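PDB 5OYN: D-xylonate dehydratase from Caulobacter crescentus, which dehydrates D-xylonate to 2-dehydro-3-deoxy-D-arabinonate in D-xylose degradation, and D-gluconate about as well, using a [2Fe-2S] cluster and magnesium. Local coordinates for residues 39-42 with 46-49; 84-89 with 246-251; 377-380 with 384-387; 572-575 with 580-583. All coordinates share one frame; numbering follows the deposited sequence.

Contacts 1, 2 and 4 are buried, and contact 3 is at the surface. Contacts 1 and 2 lie on the same side of the chain's centre and both touch the third subunit of the tetramer. The salt bridge from E49 to R85 joins them directly. Contact 1 is one thioether on a proline beside a capping box. Contact 2 packs two helices and adds a carboxylate that is also gripped across the subunit interface. Contacts 3 and 4 meet no other chain. Contact 3 packs apolar side chains in a loop. Contact 4 is held by backbone hydrogen bonds and one serine hydroxyl. Their centres are 36 Å apart, on opposite sides of the chain's centre.

Contact 1 (39-42 with 46-49); sequences RFMN and TPEE. With FES (Fe2/s2 (inorganic) cluster), chain H.
M41 meets P47 where a type I beta turn, R39 to N42, approaches the start of helix 47-51. That helix is opened by a capping box of T46 and E49. The turn follows helix 30-39. At its first residue, R39 points away from the helix start, toward a [2Fe-2S] cluster. Its CG is anti to the backbone N (chi1 -155°) and the chain then bends twice. Cluster atom S1 lies over one face of the guanidinium, 3.9 Å from R39 CZ. R39 also packs on C210 of the second subunit, consistent with the cluster belonging to that subunit. F40 next sets its ring edge-to-face with F100 of the second subunit. M41 carries the contact itself. Its chain is extended as far as SD and then bends, and it crosses the proline ring at about a right angle. M41 SD is 3.7 Å from P47 CG, and M41 CE is 3.8 Å from the same carbon. The side-chain contact is van der Waals packing of a thioether and its methyl on the proline ring. N42 closes the turn with a backbone bond, N42 N to R39 O at 2.9 Å, and its ND2 donates to P68 O of the second subunit. On the helix side, E49 OE1 accepts from both T46 N and T46 OG1, while E49 OE2 pairs with R85 of the same chain and E49 OE1 with R79 of the third subunit. These positive partners would probably stabilise its charge. In the reverse bond of the box, E49 N donates weakly to T46 OG1 at 3.3 Å.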
ATOM      1  N   ARG A  39       7.970  -0.960 -21.941  1.00 72.55           N
ATOM      2  CA  ARG A  39       8.229  -1.084 -20.511  1.00 68.68           C
ATOM      3  C   ARG A  39       7.079  -0.565 -19.655  1.00 68.60           C
ATOM      4  O   ARG A  39       6.848  -1.089 -18.560  1.00 68.92           O
ATOM      5  CB  ARG A  39       9.517  -0.358 -20.143  1.00 72.34           C
ATOM      6  CG  ARG A  39      10.167  -0.918 -18.894  1.00 70.78           C
ATOM      7  CD  ARG A  39      10.668  -2.311 -19.148  1.00 66.92           C
ATOM      8  NE  ARG A  39      11.529  -2.314 -20.328  1.00 75.66           N
ATOM      9  CZ  ARG A  39      12.859  -2.314 -20.292  1.00 79.60           C
ATOM     10  NH1 ARG A  39      13.493  -2.323 -19.122  1.00 78.59           N
ATOM     11  NH2 ARG A  39      13.559  -2.309 -21.425  1.00 76.34           N
ATOM     12  N   PHE A  40       6.344   0.444 -20.125  1.00 66.12           N
ATOM     13  CA  PHE A  40       5.169   0.915 -19.403  1.00 60.22           C
ATOM     14  C   PHE A  40       4.143  -0.179 -19.153  1.00 57.01           C
ATOM     15  O   PHE A  40       3.150   0.073 -18.468  1.00 62.42           O
ATOM     16  CB  PHE A  40       4.497   2.050 -20.173  1.00 65.05           C
ATOM     17  CG  PHE A  40       4.939   3.396 -19.742  1.00 63.55           C
ATOM     18  CD1 PHE A  40       5.058   3.694 -18.398  1.00 66.71           C
ATOM     19  CD2 PHE A  40       5.257   4.363 -20.671  1.00 65.30           C
ATOM     20  CE1 PHE A  40       5.475   4.928 -17.988  1.00 60.84           C
ATOM     21  CE2 PHE A  40       5.672   5.606 -20.263  1.00 69.24           C
ATOM     22  CZ  PHE A  40       5.784   5.886 -18.920  1.00 67.88           C
ATOM     23  N   MET A  41       4.330  -1.368 -19.705  1.00 61.92           N
ATOM     24  CA  MET A  41       3.397  -2.464 -19.489  1.00 66.13           C
ATOM     25  C   MET A  41       3.956  -3.508 -18.538  1.00 63.26           C
ATOM     26  O   MET A  41       3.366  -4.584 -18.400  1.00 64.54           O
ATOM     27  CB  MET A  41       3.021  -3.112 -20.826  1.00 68.68           C
ATOM     28  CG  MET A  41       2.518  -2.126 -21.877  1.00 67.89           C
ATOM     29  SD  MET A  41       1.850  -2.890 -23.367  1.00 79.43           S
ATOM     30  CE  MET A  41       2.205  -4.631 -23.056  1.00 69.58           C
ATOM     31  N   ASN A  42       5.067  -3.213 -17.864  1.00 62.57           N
ATOM     32  CA  ASN A  42       5.780  -4.255 -17.140  1.00 61.86           C
ATOM     33  C   ASN A  42       5.232  -4.488 -15.741  1.00 61.05           C
ATOM     34  O   ASN A  42       5.693  -5.412 -15.061  1.00 63.24           O
ATOM     35  CB  ASN A  42       7.290  -3.944 -17.136  1.00 62.83           C
ATOM     36  CG  ASN A  42       7.788  -3.198 -15.888  1.00 62.91           C
ATOM     37  OD1 ASN A  42       7.026  -2.621 -15.098  1.00 60.58           O
ATOM     38  ND2 ASN A  42       9.116  -3.209 -15.724  1.00 55.88           N
ATOM     39  N   THR A  46      -2.414  -2.713 -19.753  1.00 61.04           N
ATOM     40  CA  THR A  46      -2.678  -3.366 -21.023  1.00 61.32           C
ATOM     41  C   THR A  46      -2.364  -2.437 -22.193  1.00 66.20           C
ATOM     42  O   THR A  46      -2.382  -1.209 -22.055  1.00 58.20           O
ATOM     43  CB  THR A  46      -4.130  -3.809 -21.124  1.00 59.33           C
ATOM     44  OG1 THR A  46      -4.968  -2.670 -21.315  1.00 64.49           O
ATOM     45  CG2 THR A  46      -4.552  -4.562 -19.890  1.00 60.17           C
ATOM     46  N   PRO A  47      -2.064  -3.009 -23.360  1.00 74.30           N
ATOM     47  CA  PRO A  47      -1.842  -2.162 -24.539  1.00 72.80           C
ATOM     48  C   PRO A  47      -3.054  -1.315 -24.887  1.00 71.32           C
ATOM     49  O   PRO A  47      -2.898  -0.166 -25.324  1.00 70.34           O
ATOM     50  CB  PRO A  47      -1.513  -3.177 -25.642  1.00 62.86           C
ATOM     51  CG  PRO A  47      -1.093  -4.405 -24.919  1.00 66.87           C
ATOM     52  CD  PRO A  47      -1.894  -4.439 -23.667  1.00 65.24           C
ATOM     53  N   GLU A  48      -4.265  -1.843 -24.673  1.00 74.21           N
ATOM     54  CA  GLU A  48      -5.465  -1.077 -24.982  1.00 68.89           C
ATOM     55  C   GLU A  48      -5.546   0.194 -24.150  1.00 69.51           C
ATOM     56  O   GLU A  48      -6.120   1.188 -24.598  1.00 74.11           O
ATOM     57  CB  GLU A  48      -6.705  -1.944 -24.778  1.00 70.53           C
ATOM     58  CG  GLU A  48      -7.347  -1.817 -23.422  1.00 75.29           C
ATOM     59  CD  GLU A  48      -8.628  -2.626 -23.315  1.00 85.10           C
ATOM     60  OE1 GLU A  48      -9.670  -2.054 -22.911  1.00 88.20           O
ATOM     61  OE2 GLU A  48      -8.587  -3.833 -23.643  1.00 82.34           O
ATOM     62  N   GLU A  49      -4.953   0.196 -22.958  1.00 72.10           N
ATOM     63  CA  GLU A  49      -4.925   1.414 -22.157  1.00 68.08           C
ATOM     64  C   GLU A  49      -4.055   2.474 -22.809  1.00 68.01           C
ATOM     65  O   GLU A  49      -4.494   3.611 -23.015  1.00 79.91           O
ATOM     66  CB  GLU A  49      -4.417   1.111 -20.754  1.00 66.28           C
ATOM     67  CG  GLU A  49      -5.462   0.528 -19.834  1.00 67.25           C
ATOM     68  CD  GLU A  49      -4.834  -0.107 -18.620  1.00 64.48           C
ATOM     69  OE1 GLU A  49      -4.145  -1.134 -18.794  1.00 60.10           O
ATOM     70  OE2 GLU A  49      -5.015   0.435 -17.503  1.00 65.87           O
TER
HETATM   71 FE1  FES H 602      15.085   1.222 -17.654  1.00 85.64          FE
HETATM   72 FE2  FES H 602      16.490  -0.379 -19.924  1.00104.74          FE
HETATM   73  S1  FES H 602      14.802   1.037 -19.830  1.00 90.78           S
HETATM   74  S2  FES H 602      16.709  -0.263 -17.732  1.00 85.86           S

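Contact 2 (84-89 with 246-251)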
ATOM      1  N   ILE A  84      -9.648  10.066 -12.084  1.00 45.92           N
ATOM      2  CA  ILE A  84      -9.123  10.017 -13.444  1.00 44.33           C
ATOM      3  C   ILE A  84      -9.724   8.864 -14.236  1.00 52.66           C
ATOM      4  O   ILE A  84     -10.077   9.017 -15.411  1.00 56.84           O
ATOM      5  CB  ILE A  84      -7.593   9.913 -13.402  1.00 48.16           C
ATOM      6  CG1 ILE A  84      -6.991  11.166 -12.772  1.00 43.71           C
ATOM      7  CG2 ILE A  84      -7.039   9.585 -14.786  1.00 44.93           C
ATOM      8  CD1 ILE A  84      -5.496  11.032 -12.499  1.00 45.71           C
ATOM      9  N   ARG A  85      -9.839   7.685 -13.618  1.00 52.29           N
ATOM     10  CA  ARG A  85     -10.284   6.523 -14.382  1.00 53.56           C
ATOM     11  C   ARG A  85     -11.785   6.543 -14.649  1.00 54.27           C
ATOM     12  O   ARG A  85     -12.226   6.141 -15.732  1.00 58.77           O
ATOM     13  CB  ARG A  85      -9.882   5.227 -13.673  1.00 52.53           C
ATOM     14  CG  ARG A  85      -8.777   4.538 -14.427  1.00 55.14           C
ATOM     15  CD  ARG A  85      -8.217   3.358 -13.703  1.00 58.25           C
ATOM     16  NE  ARG A  85      -6.783   3.229 -13.948  1.00 58.70           N
ATOM     17  CZ  ARG A  85      -6.255   2.770 -15.081  1.00 57.93           C
ATOM     18  NH1 ARG A  85      -7.045   2.389 -16.079  1.00 57.83           N
ATOM     19  NH2 ARG A  85      -4.932   2.689 -15.216  1.00 56.94           N
ATOM     20  N   ASP A  86     -12.590   6.978 -13.678  1.00 53.95           N
ATOM     21  CA  ASP A  86     -14.022   7.090 -13.937  1.00 62.75           C
ATOM     22  C   ASP A  86     -14.271   8.037 -15.090  1.00 57.97           C
ATOM     23  O   ASP A  86     -15.139   7.798 -15.940  1.00 60.54           O
ATOM     24  CB  ASP A  86     -14.765   7.573 -12.688  1.00 61.88           C
ATOM     25  CG  ASP A  86     -15.073   6.447 -11.719  1.00 65.53           C
ATOM     26  OD1 ASP A  86     -14.397   5.388 -11.798  1.00 69.28           O
ATOM     27  OD2 ASP A  86     -15.993   6.616 -10.884  1.00 67.05           O
ATOM     28  N   ALA A  87     -13.476   9.086 -15.161  1.00 54.49           N
ATOM     29  CA  ALA A  87     -13.688  10.168 -16.095  1.00 58.55           C
ATOM     30  C   ALA A  87     -13.008   9.926 -17.434  1.00 59.54           C
ATOM     31  O   ALA A  87     -13.236  10.699 -18.375  1.00 69.35           O
ATOM     32  CB  ALA A  87     -13.204  11.480 -15.460  1.00 49.53           C
ATOM     33  N   GLY A  88     -12.179   8.894 -17.544  1.00 51.00           N
ATOM     34  CA  GLY A  88     -11.660   8.452 -18.818  1.00 49.68           C
ATOM     35  C   GLY A  88     -10.208   8.735 -19.135  1.00 49.31           C
ATOM     36  O   GLY A  88      -9.849   8.707 -20.307  1.00 56.64           O
ATOM     37  N   GLY A  89      -9.370   9.017 -18.141  1.00 52.92           N
ATOM     38  CA  GLY A  89      -7.945   9.135 -18.338  1.00 47.84           C
ATOM     39  C   GLY A  89      -7.194   7.938 -17.768  1.00 53.01           C
ATOM     40  O   GLY A  89      -7.757   7.001 -17.197  1.00 50.58           O
ATOM     41  N   MET A 246     -12.794  15.269  -2.227  1.00 45.65           N
ATOM     42  CA  MET A 246     -12.249  16.312  -3.076  1.00 47.58           C
ATOM     43  C   MET A 246     -11.162  15.750  -3.976  1.00 46.86           C
ATOM     44  O   MET A 246     -11.038  16.145  -5.142  1.00 48.85           O
ATOM     45  CB  MET A 246     -11.711  17.456  -2.217  1.00 46.50           C
ATOM     46  CG  MET A 246     -10.900  18.466  -2.987  1.00 48.02           C
ATOM     47  SD  MET A 246     -11.982  19.514  -3.990  1.00 56.82           S
ATOM     48  CE  MET A 246     -13.099  20.189  -2.765  1.00 48.63           C
ATOM     49  N   ALA A 247     -10.372  14.811  -3.460  1.00 46.92           N
ATOM     50  CA  ALA A 247      -9.307  14.240  -4.277  1.00 49.12           C
ATOM     51  C   ALA A 247      -9.890  13.484  -5.462  1.00 48.59           C
ATOM     52  O   ALA A 247      -9.354  13.548  -6.572  1.00 49.69           O
ATOM     53  CB  ALA A 247      -8.417  13.334  -3.428  1.00 43.96           C
ATOM     54  N   TYR A 248     -11.011  12.791  -5.251  1.00 47.05           N
ATOM     55  CA  TYR A 248     -11.705  12.123  -6.348  1.00 48.38           C
ATOM     56  C   TYR A 248     -12.185  13.126  -7.393  1.00 52.77           C
ATOM     57  O   TYR A 248     -11.886  12.987  -8.587  1.00 51.49           O
ATOM     58  CB  TYR A 248     -12.880  11.319  -5.797  1.00 45.37           C
ATOM     59  CG  TYR A 248     -13.728  10.646  -6.847  1.00 51.34           C
ATOM     60  CD1 TYR A 248     -13.313   9.453  -7.459  1.00 57.70           C
ATOM     61  CD2 TYR A 248     -14.949  11.176  -7.213  1.00 50.00           C
ATOM     62  CE1 TYR A 248     -14.099   8.819  -8.418  1.00 50.88           C
ATOM     63  CE2 TYR A 248     -15.736  10.554  -8.163  1.00 55.74           C
ATOM     64  CZ  TYR A 248     -15.310   9.380  -8.758  1.00 55.19           C
ATOM     65  OH  TYR A 248     -16.110   8.793  -9.702  1.00 61.15           O
ATOM     66  N   LYS A 249     -12.936  14.149  -6.962  1.00 51.89           N
ATOM     67  CA  LYS A 249     -13.479  15.107  -7.920  1.00 51.26           C
ATOM     68  C   LYS A 249     -12.373  15.842  -8.666  1.00 50.60           C
ATOM     69  O   LYS A 249     -12.526  16.152  -9.853  1.00 50.15           O
ATOM     70  CB  LYS A 249     -14.420  16.075  -7.215  1.00 47.26           C
ATOM     71  CG  LYS A 249     -15.812  15.449  -7.054  1.00 53.89           C
ATOM     72  CD  LYS A 249     -16.492  15.899  -5.772  1.00 65.25           C
ATOM     73  CE  LYS A 249     -17.768  15.085  -5.507  1.00 74.15           C
ATOM     74  NZ  LYS A 249     -18.211  15.060  -4.053  1.00 63.88           N
ATOM     75  N   THR A 250     -11.236  16.078  -8.017  1.00 49.78           N
ATOM     76  CA  THR A 250     -10.111  16.662  -8.731  1.00 43.76           C
ATOM     77  C   THR A 250      -9.607  15.722  -9.816  1.00 48.36           C
ATOM     78  O   THR A 250      -9.209  16.167 -10.898  1.00 49.20           O
ATOM     79  CB  THR A 250      -8.998  17.021  -7.758  1.00 42.84           C
ATOM     80  OG1 THR A 250      -9.491  17.974  -6.801  1.00 43.28           O
ATOM     81  CG2 THR A 250      -7.833  17.624  -8.505  1.00 43.70           C
ATOM     82  N   GLY A 251      -9.647  14.417  -9.564  1.00 50.01           N
ATOM     83  CA  GLY A 251      -9.216  13.476 -10.586  1.00 47.17           C
ATOM     84  C   GLY A 251     -10.159  13.443 -11.772  1.00 47.52           C
ATOM     85  O   GLY A 251      -9.725  13.370 -12.925  1.00 46.57           O
TER
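D86 OD2 is gripped by the hydroxyl of Y248 and by two cations of the third subunit, R85 NH1 and K54 NZ. Y248 OH donates to D86 OD2 at 2.5 Å, a value not to be pressed at this resolution. The acceptor lies at the edge of the tyrosine ring and in its plane. The carboxylate is turned nearly square to the ring, with the two planes 88° apart. A chi1 of 177° swings the ring of Y248 clear of its own backbone N and out toward the neighbouring helix. The paired cations would be expected to keep D86 ionised. Across the subunit interface the pairing is mutual: R85 of this chain also meets D86 of the third subunit.

Helix 73-87 belongs to the beta-alpha-beta crossover between parallel strands 56-61 and 90-95. It ends here in a Schellman motif. G88 has positive phi, and G89 N bonds back to I84 O at 2.8 Å. The same helix packs against helix 241-259, which also touches strand 155-159 of the same parallel sheet as 56-61 and 90-95 through T250. G251 has no side chain, and the backbones come close at this point, with I84 CA 4.5 Å from G251 CA. I84 CG1 rests 3.5 Å from G251 O, and I84 CA offers that oxygen a CH...O contact at 3.4 Å. One turn earlier, M246 O is bonded by T250 N and T250 OG1 from opposite faces of its carbonyl plane, the hydroxyl at 2.9 Å.

Contact 3 (377-380 with 384-387); sequences VIFP and PLAE
F379 reaches across to P384 and L385, and its side chain makes most of the touching. CB comes first. F379 CB lies 4.0 Å from P384 CA. Its CG is anti to the carbonyl carbon (chi1 -81°), and from there the ring extends over the leucine. At the ring's root, F379 CG is 4.0 Å from L385 CG. F379 CD2 comes to 3.6 Å from the carbonyl carbon of P384, which approaches the ring obliquely. F379 CE2 meets L385 CD2 at 3.5 Å. At the tip, F379 CZ also touches L385 CD2.

The leucine side chain crosses the phenylalanine at about a right angle and sits over one face of its ring. L385 CG is 3.7 Å from the centroid of the F379 ring and 16° off the normal, which makes a CH-pi contact. P384 CB also lies 3.7 Å from P380 O.

Both segments belong to one irregular loop between helix 363-367 and strand 392-393, at the surface and away from the active site. Each makes backbone hydrogen bonds to the chain around residues 317 to 320: F379 to I318, and L385 and A386 to L317. I378 packs on helices 329-335 and 337-347.

P380 O lies near P384 N, but a proline nitrogen has no hydrogen to give. The two segments are joined mainly by packing on the F379 ring, while the polar links of their backbones run to a third part of the chain.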
ATOM      1  N   VAL A 377     -15.675  33.339  13.164  1.00 47.87           N
ATOM      2  CA  VAL A 377     -14.452  32.862  12.537  1.00 52.57           C
ATOM      3  C   VAL A 377     -14.122  33.678  11.301  1.00 51.96           C
ATOM      4  O   VAL A 377     -12.972  34.082  11.093  1.00 51.28           O
ATOM      5  CB  VAL A 377     -14.556  31.353  12.183  1.00 51.70           C
ATOM      6  CG1 VAL A 377     -13.242  30.825  11.632  1.00 38.59           C
ATOM      7  CG2 VAL A 377     -15.017  30.569  13.383  1.00 50.10           C
ATOM      8  N   ILE A 378     -15.115  33.912  10.454  1.00 53.90           N
ATOM      9  CA  ILE A 378     -14.959  34.752   9.276  1.00 58.04           C
ATOM     10  C   ILE A 378     -15.844  35.977   9.474  1.00 55.49           C
ATOM     11  O   ILE A 378     -17.073  35.905   9.345  1.00 55.58           O
ATOM     12  CB  ILE A 378     -15.301  34.000   7.993  1.00 55.67           C
ATOM     13  CG1 ILE A 378     -14.316  32.839   7.831  1.00 51.27           C
ATOM     14  CG2 ILE A 378     -15.270  34.962   6.820  1.00 51.47           C
ATOM     15  CD1 ILE A 378     -14.640  31.908   6.683  1.00 50.44           C
ATOM     16  N   PHE A 379     -15.218  37.106   9.799  1.00 59.13           N
ATOM     17  CA  PHE A 379     -15.945  38.323  10.126  1.00 60.84           C
ATOM     18  C   PHE A 379     -16.508  38.993   8.878  1.00 57.12           C
ATOM     19  O   PHE A 379     -15.991  38.807   7.764  1.00 51.22           O
ATOM     20  CB  PHE A 379     -15.036  39.290  10.871  1.00 58.09           C
ATOM     21  CG  PHE A 379     -14.898  38.976  12.327  1.00 60.54           C
ATOM     22  CD1 PHE A 379     -14.902  37.657  12.771  1.00 60.73           C
ATOM     23  CD2 PHE A 379     -14.766  39.989  13.253  1.00 57.89           C
ATOM     24  CE1 PHE A 379     -14.772  37.362  14.120  1.00 54.88           C
ATOM     25  CE2 PHE A 379     -14.639  39.708  14.596  1.00 57.75           C
ATOM     26  CZ  PHE A 379     -14.643  38.390  15.032  1.00 61.46           C
ATOM     27  N   PRO A 380     -17.589  39.765   9.037  1.00 61.39           N
ATOM     28  CA  PRO A 380     -18.107  40.543   7.903  1.00 60.42           C
ATOM     29  C   PRO A 380     -17.149  41.667   7.554  1.00 58.90           C
ATOM     30  O   PRO A 380     -16.490  42.239   8.425  1.00 61.26           O
ATOM     31  CB  PRO A 380     -19.456  41.070   8.409  1.00 51.60           C
ATOM     32  CG  PRO A 380     -19.327  41.083   9.887  1.00 52.28           C
ATOM     33  CD  PRO A 380     -18.371  39.985  10.266  1.00 56.70           C
ATOM     34  N   PRO A 384     -15.096  44.155  10.698  1.00 70.53           N
ATOM     35  CA  PRO A 384     -14.066  43.115  10.684  1.00 61.30           C
ATOM     36  C   PRO A 384     -13.287  43.037  11.984  1.00 63.89           C
ATOM     37  O   PRO A 384     -13.706  43.567  13.016  1.00 63.95           O
ATOM     38  CB  PRO A 384     -13.168  43.559   9.529  1.00 65.04           C
ATOM     39  CG  PRO A 384     -13.201  45.039   9.638  1.00 62.50           C
ATOM     40  CD  PRO A 384     -14.574  45.422  10.158  1.00 62.24           C
ATOM     41  N   LEU A 385     -12.140  42.370  11.938  1.00 65.70           N
ATOM     42  CA  LEU A 385     -11.331  42.145  13.128  1.00 66.15           C
ATOM     43  C   LEU A 385     -10.324  43.246  13.350  1.00 65.98           C
ATOM     44  O   LEU A 385      -9.967  43.533  14.499  1.00 68.53           O
ATOM     45  CB  LEU A 385     -10.568  40.826  13.006  1.00 65.18           C
ATOM     46  CG  LEU A 385     -11.175  39.547  13.550  1.00 62.13           C
ATOM     47  CD1 LEU A 385     -10.298  38.423  13.068  1.00 63.76           C
ATOM     48  CD2 LEU A 385     -11.218  39.583  15.069  1.00 61.33           C
ATOM     49  N   ALA A 386      -9.841  43.827  12.256  1.00 64.77           N
ATOM     50  CA  ALA A 386      -8.801  44.838  12.217  1.00 62.18           C
ATOM     51  C   ALA A 386      -8.824  45.433  10.824  1.00 70.09           C
ATOM     52  O   ALA A 386      -9.050  44.709   9.848  1.00 66.58           O
ATOM     53  CB  ALA A 386      -7.414  44.255  12.515  1.00 58.11           C
ATOM     54  N   GLU A 387      -8.616  46.744  10.736  1.00 70.80           N
ATOM     55  CA  GLU A 387      -8.533  47.363   9.428  1.00 69.53           C
ATOM     56  C   GLU A 387      -7.081  47.385   8.953  1.00 64.85           C
ATOM     57  O   GLU A 387      -6.159  47.009   9.683  1.00 62.08           O
ATOM     58  CB  GLU A 387      -9.154  48.756   9.461  1.00 66.30           C
ATOM     59  CG  GLU A 387     -10.672  48.710   9.538  1.00 69.81           C
ATOM     60  CD  GLU A 387     -11.277  50.015  10.031  1.00 98.40           C
ATOM     61  OE1 GLU A 387     -10.745  51.099   9.670  1.00100.94           O
ATOM     62  OE2 GLU A 387     -12.286  49.953  10.787  1.00100.96           O
TER

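Contact 4 (572-575 with 580-583)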
ATOM      1  N   HIS A 572      22.200  32.064  -9.885  1.00 69.37           N
ATOM      2  CA  HIS A 572      21.065  32.470 -10.709  1.00 70.59           C
ATOM      3  C   HIS A 572      19.850  32.981  -9.933  1.00 68.28           C
ATOM      4  O   HIS A 572      18.883  33.434 -10.558  1.00 67.09           O
ATOM      5  CB  HIS A 572      20.633  31.307 -11.606  1.00 66.12           C
ATOM      6  CG  HIS A 572      21.731  30.758 -12.461  1.00 73.83           C
ATOM      7  ND1 HIS A 572      21.890  31.106 -13.786  1.00 74.48           N
ATOM      8  CD2 HIS A 572      22.714  29.866 -12.187  1.00 74.96           C
ATOM      9  CE1 HIS A 572      22.925  30.456 -14.290  1.00 72.72           C
ATOM     10  NE2 HIS A 572      23.443  29.697 -13.341  1.00 76.39           N
ATOM     11  N   ALA A 573      19.856  32.929  -8.606  1.00 68.94           N
ATOM     12  CA  ALA A 573      18.687  33.351  -7.839  1.00 71.53           C
ATOM     13  C   ALA A 573      18.569  34.875  -7.791  1.00 69.25           C
ATOM     14  O   ALA A 573      19.542  35.579  -7.499  1.00 67.77           O
ATOM     15  CB  ALA A 573      18.739  32.789  -6.417  1.00 63.89           C
ATOM     16  N   SER A 574      17.362  35.371  -8.063  1.00 67.64           N
ATOM     17  CA  SER A 574      17.008  36.774  -7.923  1.00 65.80           C
ATOM     18  C   SER A 574      16.797  37.127  -6.454  1.00 65.71           C
ATOM     19  O   SER A 574      16.979  36.305  -5.557  1.00 75.52           O
ATOM     20  CB  SER A 574      15.748  37.074  -8.727  1.00 72.50           C
ATOM     21  OG  SER A 574      14.589  36.972  -7.918  1.00 72.97           O
ATOM     22  N   GLN A 575      16.393  38.357  -6.194  1.00 66.31           N
ATOM     23  CA  GLN A 575      15.995  38.719  -4.844  1.00 68.10           C
ATOM     24  C   GLN A 575      14.494  38.525  -4.679  1.00 68.80           C
ATOM     25  O   GLN A 575      13.746  38.419  -5.659  1.00 69.80           O
ATOM     26  CB  GLN A 575      16.385  40.166  -4.520  1.00 66.91           C
ATOM     27  CG  GLN A 575      17.866  40.438  -4.603  1.00 58.44           C
ATOM     28  CD  GLN A 575      18.586  40.045  -3.326  1.00 68.11           C
ATOM     29  OE1 GLN A 575      18.423  40.687  -2.280  1.00 67.08           O
ATOM     30  NE2 GLN A 575      19.378  38.968  -3.398  1.00 66.10           N
ATOM     31  N   GLY A 580      12.705  35.563  -5.663  1.00 66.25           N
ATOM     32  CA  GLY A 580      13.835  34.656  -5.569  1.00 64.62           C
ATOM     33  C   GLY A 580      13.806  33.536  -6.591  1.00 70.10           C
ATOM     34  O   GLY A 580      13.925  32.352  -6.240  1.00 68.91           O
ATOM     35  N   VAL A 581      13.602  33.909  -7.856  1.00 66.50           N
ATOM     36  CA  VAL A 581      13.469  32.952  -8.939  1.00 66.19           C
ATOM     37  C   VAL A 581      14.831  32.729  -9.581  1.00 71.15           C
ATOM     38  O   VAL A 581      15.749  33.547  -9.452  1.00 71.54           O
ATOM     39  CB  VAL A 581      12.446  33.424  -9.992  1.00 67.39           C
ATOM     40  CG1 VAL A 581      11.154  33.857  -9.328  1.00 66.65           C
ATOM     41  CG2 VAL A 581      13.030  34.553 -10.821  1.00 71.28           C
ATOM     42  N   LEU A 582      14.965  31.596 -10.272  1.00 70.85           N
ATOM     43  CA  LEU A 582      16.067  31.392 -11.207  1.00 66.95           C
ATOM     44  C   LEU A 582      15.852  32.352 -12.369  1.00 73.82           C
ATOM     45  O   LEU A 582      14.992  32.129 -13.225  1.00 70.11           O
ATOM     46  CB  LEU A 582      16.112  29.949 -11.679  1.00 65.57           C
ATOM     47  CG  LEU A 582      16.462  28.961 -10.572  1.00 64.51           C
ATOM     48  CD1 LEU A 582      16.684  27.553 -11.143  1.00 58.00           C
ATOM     49  CD2 LEU A 582      17.688  29.458  -9.829  1.00 62.10           C
ATOM     50  N   GLU A 583      16.635  33.439 -12.383  1.00 74.23           N
ATOM     51  CA  GLU A 583      16.349  34.560 -13.274  1.00 70.62           C
ATOM     52  C   GLU A 583      16.431  34.149 -14.745  1.00 73.08           C
ATOM     53  O   GLU A 583      15.613  34.584 -15.566  1.00 70.24           O
ATOM     54  CB  GLU A 583      17.304  35.709 -12.961  1.00 66.76           C
ATOM     55  CG  GLU A 583      16.957  36.995 -13.672  1.00 75.39           C
ATOM     56  CD  GLU A 583      15.890  37.799 -12.955  1.00 81.56           C
ATOM     57  OE1 GLU A 583      16.185  38.368 -11.881  1.00 84.45           O
ATOM     58  OE2 GLU A 583      14.751  37.865 -13.469  1.00 80.68           O
TER
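Segments 572-575 and 580-583 run roughly antiparallel, 136° apart end to end, and share a single beta bridge between A573 and L582. That pair is non-hydrogen-bonded. The bonds flank it: E583 N to H572 O at 2.9 Å, nearly straight at 175°, and S574 N to V581 O at 2.8 Å. The bridge ties the end of helix 564-572 to the start of helix 583-586. No other chain touches it.

Further along, S574 OG turns back into the loop. It accepts from V581 N at 3.2 Å and donates to Q575 O at 2.8 Å. It also bonds to the hydroxyl of T578. Q575 O takes a second donor, G580 N at 3.0 Å, and both reach it from the same face of its carbonyl plane. G580 has positive phi at this bend. The CB of Q575 points away from segment 580-583, and NE2 bonds to E513.

Apolar packing is lighter. L582 CD2 touches H572 CB at 3.9 Å, and the L582 side chain also packs on N113 and L117 of helix 109-125. V581 packs on A295 and R298 of helix 289-299 and on R112 of helix 109-125. A bend at chi2 (83°) brings the E583 carboxylate beside S574. Its OE2 forms a salt bridge with R298, and the other oxygen, E583 OE1, lies 3.4 Å from S574 CB.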